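Local structure of diaminobutyrate-pyruvate transaminase and L-2,4-diaminobutyrate decarboxylase (Vibrio parahaemolyticus, 2QMA) at residues G298-L310 with P389-A401. The protein probably decarboxylates L-2,4-diaminobutyrate with pyridoxal phosphate through this C-terminal decarboxylase domain of a longer protein that also carries an aminotransferase domain. Numbering follows the deposited sequence.
Sequences GGALILSSHKSRL and PKALGDMYDHLLA
Asp397 holds the loop at Ser305 through both carboxylate oxygens. OD1 of Asp397 accepts from the backbone N of Ser305 at 2.9 Å on its syn lone pair, and the N-H...O angle is 154°. OD2 of Asp397 takes the hydroxyl OG of Ser305 at 2.8 Å, met from above the carboxylate plane. The two bonds together limit rotation of the carboxylate. Within the loop, Ser304 OG lies between backbone N and carbonyl carbon (chi1 79°), where it donates to Leu301 O and accepts from His306 N, closing an ST turn.

His306 has Leu400 over one face and Asp397 OD1 at its edge. Leu400 CD2 sits 3.6 Å from the centroid of the His306 ring and 10° off its normal, a CH-pi contact. A water joins His306 NE2 to the backbone O of Asp397, to which it donates.

Backbone approach is closest where Ser304 and Gly393 bring their CA atoms within 3.8 Å. Gly393 CA makes a CA-H...O contact of 3.2 Å with Leu303 O; with no side chain on Gly393, the helix backbone comes this close.

Apolar contacts extend along the helix. Leu303 CD2 meets Pro389 CB at 3.8 Å, while its CD1 reaches Leu392; Ala300 CB lies 3.6 Å from Tyr396 CE2, and Leu301 CD2 packs on Tyr396 CB and Leu400 CD1. The Tyr396 hydroxyl hydrogen-bonds to Leu326 O, the residue after Lys325, which is predicted to carry pyridoxal phosphate but has none attached here.

The contact thus joins helix 389-411 to the loop between strands 290-295 and 318-322 of the seven-stranded mixed sheet, consistent with the large domain of a fold-type I pyridoxal-phosphate decarboxylase. Helix 136-152 touches Leu303 and Pro389, and the second subunit packs against Pro389, Asp394 and His398.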
loop_
_atom_site.group_PDB
_atom_site.type_symbol
_atom_site.label_atom_id
_atom_site.label_comp_id
_atom_site.label_asym_id
_atom_site.label_seq_id
_atom_site.Cartn_x
_atom_site.Cartn_y
_atom_site.Cartn_z
ATOM N N GLY A 298 20.245 -0.800 0.940
ATOM C CA GLY A 298 21.426 0.066 0.883
ATOM C C GLY A 298 21.309 1.297 0.002
ATOM O O GLY A 298 22.254 2.090 -0.112
ATOM N N GLY A 299 20.146 1.479 -0.611
ATOM C CA GLY A 299 19.880 2.689 -1.392
ATOM C C GLY A 299 20.099 3.931 -0.545
ATOM O O GLY A 299 20.548 4.940 -1.072
ATOM N N ALA A 300 19.837 3.826 0.769
ATOM C CA ALA A 300 20.013 4.969 1.704
ATOM C C ALA A 300 21.442 5.510 1.743
ATOM O O ALA A 300 21.666 6.697 2.049
ATOM C CB ALA A 300 19.514 4.606 3.144
ATOM N N LEU A 301 22.411 4.666 1.412
ATOM C CA LEU A 301 23.814 5.099 1.456
ATOM C C LEU A 301 24.150 6.209 0.444
ATOM O O LEU A 301 25.222 6.816 0.496
ATOM C CB LEU A 301 24.726 3.909 1.238
ATOM C CG LEU A 301 24.704 2.833 2.309
ATOM C CD1 LEU A 301 25.826 1.828 1.936
ATOM C CD2 LEU A 301 24.910 3.421 3.767
ATOM N N ILE A 302 23.243 6.443 -0.505
ATOM C CA ILE A 302 23.368 7.576 -1.420
ATOM C C ILE A 302 23.586 8.909 -0.661
ATOM O O ILE A 302 24.240 9.828 -1.188
ATOM C CB ILE A 302 22.150 7.677 -2.382
ATOM C CG1 ILE A 302 22.559 8.358 -3.694
ATOM C CG2 ILE A 302 20.919 8.314 -1.667
ATOM C CD1 ILE A 302 23.379 7.459 -4.605
ATOM N N LEU A 303 23.086 8.979 0.577
ATOM C CA LEU A 303 23.184 10.212 1.383
ATOM C C LEU A 303 24.402 10.265 2.306
ATOM O O LEU A 303 24.664 11.321 2.944
ATOM C CB LEU A 303 21.941 10.415 2.260
ATOM C CG LEU A 303 20.589 10.540 1.565
ATOM C CD1 LEU A 303 19.445 10.715 2.612
ATOM C CD2 LEU A 303 20.601 11.638 0.484
ATOM N N SER A 304 25.146 9.164 2.351
ATOM C CA SER A 304 26.245 9.002 3.290
ATOM C C SER A 304 27.620 9.198 2.643
ATOM O O SER A 304 27.744 9.428 1.418
ATOM C CB SER A 304 26.227 7.583 3.860
ATOM O OG SER A 304 26.811 6.685 2.891
ATOM N N SER A 305 28.646 9.037 3.472
ATOM C CA SER A 305 30.061 9.102 3.034
ATOM C C SER A 305 30.451 7.902 2.190
ATOM O O SER A 305 31.578 7.844 1.671
ATOM C CB SER A 305 31.005 9.142 4.253
ATOM O OG SER A 305 30.868 10.407 4.858
ATOM N N HIS A 306 29.528 6.953 2.068
ATOM C CA HIS A 306 29.801 5.673 1.398
ATOM C C HIS A 306 29.024 5.555 0.089
ATOM O O HIS A 306 28.893 4.457 -0.477
ATOM C CB HIS A 306 29.448 4.522 2.328
ATOM C CG HIS A 306 30.205 4.556 3.611
ATOM N ND1 HIS A 306 31.423 3.928 3.772
ATOM C CD2 HIS A 306 29.937 5.172 4.785
ATOM C CE1 HIS A 306 31.860 4.134 5.005
ATOM N NE2 HIS A 306 30.981 4.895 5.638
ATOM N N LYS A 307 28.518 6.701 -0.373
ATOM C CA LYS A 307 27.853 6.811 -1.674
ATOM C C LYS A 307 28.613 6.078 -2.795
ATOM O O LYS A 307 27.994 5.424 -3.660
ATOM C CB LYS A 307 27.649 8.286 -2.026
ATOM C CG LYS A 307 26.791 8.545 -3.273
ATOM C CD LYS A 307 26.890 9.995 -3.775
ATOM C CE LYS A 307 26.250 10.085 -5.165
ATOM N NZ LYS A 307 26.052 11.501 -5.584
ATOM N N SER A 308 29.943 6.184 -2.785
ATOM C CA SER A 308 30.798 5.487 -3.773
ATOM C C SER A 308 30.522 3.987 -3.949
ATOM O O SER A 308 30.712 3.442 -5.018
ATOM C CB SER A 308 32.281 5.698 -3.450
ATOM O OG SER A 308 32.591 5.143 -2.171
ATOM N N ARG A 309 30.074 3.318 -2.901
ATOM C CA ARG A 309 29.748 1.886 -3.008
ATOM C C ARG A 309 28.600 1.541 -3.969
ATOM O O ARG A 309 28.529 0.428 -4.467
ATOM C CB ARG A 309 29.520 1.297 -1.638
ATOM C CG ARG A 309 30.776 1.432 -0.779
ATOM C CD ARG A 309 30.673 0.731 0.530
ATOM N NE ARG A 309 30.246 -0.658 0.348
ATOM C CZ ARG A 309 29.938 -1.468 1.353
ATOM N NH1 ARG A 309 30.036 -1.014 2.605
ATOM N NH2 ARG A 309 29.530 -2.712 1.111
ATOM N N LEU A 310 27.746 2.523 -4.229
ATOM C CA LEU A 310 26.602 2.405 -5.132
ATOM C C LEU A 310 26.990 2.835 -6.558
ATOM O O LEU A 310 26.140 2.894 -7.418
ATOM C CB LEU A 310 25.432 3.281 -4.607
ATOM C CG LEU A 310 24.863 3.034 -3.215
ATOM C CD1 LEU A 310 23.729 4.010 -2.914
ATOM C CD2 LEU A 310 24.323 1.581 -3.175
ATOM N N PRO A 389 19.037 15.469 4.662
ATOM C CA PRO A 389 19.807 14.343 4.090
ATOM C C PRO A 389 21.173 14.163 4.750
ATOM O O PRO A 389 21.612 13.019 4.937
ATOM C CB PRO A 389 19.963 14.721 2.623
ATOM C CG PRO A 389 19.478 16.107 2.458
ATOM C CD PRO A 389 18.868 16.585 3.708
ATOM N N LYS A 390 21.838 15.272 5.089
ATOM C CA LYS A 390 23.172 15.199 5.686
ATOM C C LYS A 390 23.114 14.460 7.036
ATOM O O LYS A 390 23.941 13.602 7.300
ATOM C CB LYS A 390 23.778 16.590 5.868
ATOM C CG LYS A 390 25.264 16.573 6.234
ATOM C CD LYS A 390 26.035 15.695 5.272
ATOM C CE LYS A 390 27.550 15.860 5.430
ATOM N NZ LYS A 390 28.053 15.394 6.776
ATOM N N ALA A 391 22.119 14.799 7.871
ATOM C CA ALA A 391 21.965 14.141 9.184
ATOM C C ALA A 391 21.722 12.649 9.001
ATOM O O ALA A 391 22.296 11.829 9.725
ATOM C CB ALA A 391 20.854 14.778 10.021
ATOM N N LEU A 392 20.841 12.292 8.052
ATOM C CA LEU A 392 20.643 10.854 7.726
ATOM C C LEU A 392 21.978 10.237 7.238
ATOM O O LEU A 392 22.343 9.138 7.632
ATOM C CB LEU A 392 19.533 10.652 6.683
ATOM C CG LEU A 392 18.091 11.031 7.092
ATOM C CD1 LEU A 392 17.116 11.034 5.889
ATOM C CD2 LEU A 392 17.561 10.103 8.198
ATOM N N GLY A 393 22.693 10.955 6.377
ATOM C CA GLY A 393 24.006 10.499 5.929
ATOM C C GLY A 393 24.923 10.221 7.099
ATOM O O GLY A 393 25.558 9.158 7.178
ATOM N N ASP A 394 24.961 11.157 8.031
ATOM C CA ASP A 394 25.785 10.996 9.253
ATOM C C ASP A 394 25.380 9.764 10.099
ATOM O O ASP A 394 26.249 9.041 10.622
ATOM C CB ASP A 394 25.760 12.265 10.109
ATOM C CG ASP A 394 26.412 13.476 9.447
ATOM O OD1 ASP A 394 27.071 13.390 8.386
ATOM O OD2 ASP A 394 26.242 14.567 10.018
HETATM N N MSE A 395 24.073 9.514 10.212
HETATM C CA MSE A 395 23.576 8.320 10.901
HETATM C C MSE A 395 24.108 7.051 10.250
HETATM O O MSE A 395 24.478 6.089 10.931
HETATM C CB MSE A 395 22.037 8.307 10.948
HETATM C CG MSE A 395 21.429 9.478 11.741
HETATM SE SE MSE A 395 19.532 9.500 11.734
HETATM C CE MSE A 395 19.195 11.291 12.335
ATOM N N TYR A 396 24.150 7.044 8.918
ATOM C CA TYR A 396 24.544 5.830 8.184
ATOM C C TYR A 396 26.036 5.591 8.328
ATOM O O TYR A 396 26.439 4.445 8.506
ATOM C CB TYR A 396 24.133 5.882 6.699
ATOM C CG TYR A 396 22.671 6.184 6.492
ATOM C CD1 TYR A 396 21.719 5.717 7.390
ATOM C CD2 TYR A 396 22.239 6.959 5.407
ATOM C CE1 TYR A 396 20.355 6.034 7.241
ATOM C CE2 TYR A 396 20.866 7.253 5.219
ATOM C CZ TYR A 396 19.933 6.792 6.141
ATOM O OH TYR A 396 18.586 7.084 5.957
ATOM N N ASP A 397 26.834 6.660 8.257
ATOM C CA ASP A 397 28.296 6.590 8.542
ATOM C C ASP A 397 28.510 5.920 9.912
ATOM O O ASP A 397 29.309 5.002 10.065
ATOM C CB ASP A 397 28.923 7.986 8.525
ATOM C CG ASP A 397 28.924 8.620 7.121
ATOM O OD1 ASP A 397 28.626 7.894 6.122
ATOM O OD2 ASP A 397 29.234 9.823 7.004
ATOM N N HIS A 398 27.766 6.402 10.898
ATOM C CA HIS A 398 27.765 5.829 12.256
ATOM C C HIS A 398 27.439 4.329 12.313
ATOM O O HIS A 398 28.126 3.531 12.991
ATOM C CB HIS A 398 26.785 6.590 13.135
ATOM C CG HIS A 398 26.560 5.929 14.452
ATOM N ND1 HIS A 398 25.428 5.192 14.736
ATOM C CD2 HIS A 398 27.376 5.806 15.523
ATOM C CE1 HIS A 398 25.529 4.699 15.958
ATOM N NE2 HIS A 398 26.703 5.059 16.458
ATOM N N LEU A 399 26.367 3.958 11.615
ATOM C CA LEU A 399 25.877 2.613 11.639
ATOM C C LEU A 399 26.929 1.694 11.056
ATOM O O LEU A 399 27.149 0.635 11.599
ATOM C CB LEU A 399 24.564 2.495 10.863
ATOM C CG LEU A 399 23.279 3.051 11.493
ATOM C CD1 LEU A 399 22.096 2.907 10.534
ATOM C CD2 LEU A 399 22.988 2.347 12.822
ATOM N N LEU A 400 27.584 2.107 9.959
ATOM C CA LEU A 400 28.600 1.266 9.325
ATOM C C LEU A 400 29.797 1.107 10.243
ATOM O O LEU A 400 30.345 -0.009 10.408
ATOM C CB LEU A 400 29.045 1.847 7.965
ATOM C CG LEU A 400 28.193 1.323 6.777
ATOM C CD1 LEU A 400 26.724 1.624 6.960
ATOM C CD2 LEU A 400 28.687 1.854 5.388
ATOM N N ALA A 401 30.185 2.195 10.896
ATOM C CA ALA A 401 31.300 2.095 11.845
ATOM C C ALA A 401 30.948 1.202 13.025
ATOM O O ALA A 401 31.796 0.421 13.474
ATOM C CB ALA A 401 31.744 3.476 12.351
HETATM O O HOH W 1 31.482 4.901 8.432
#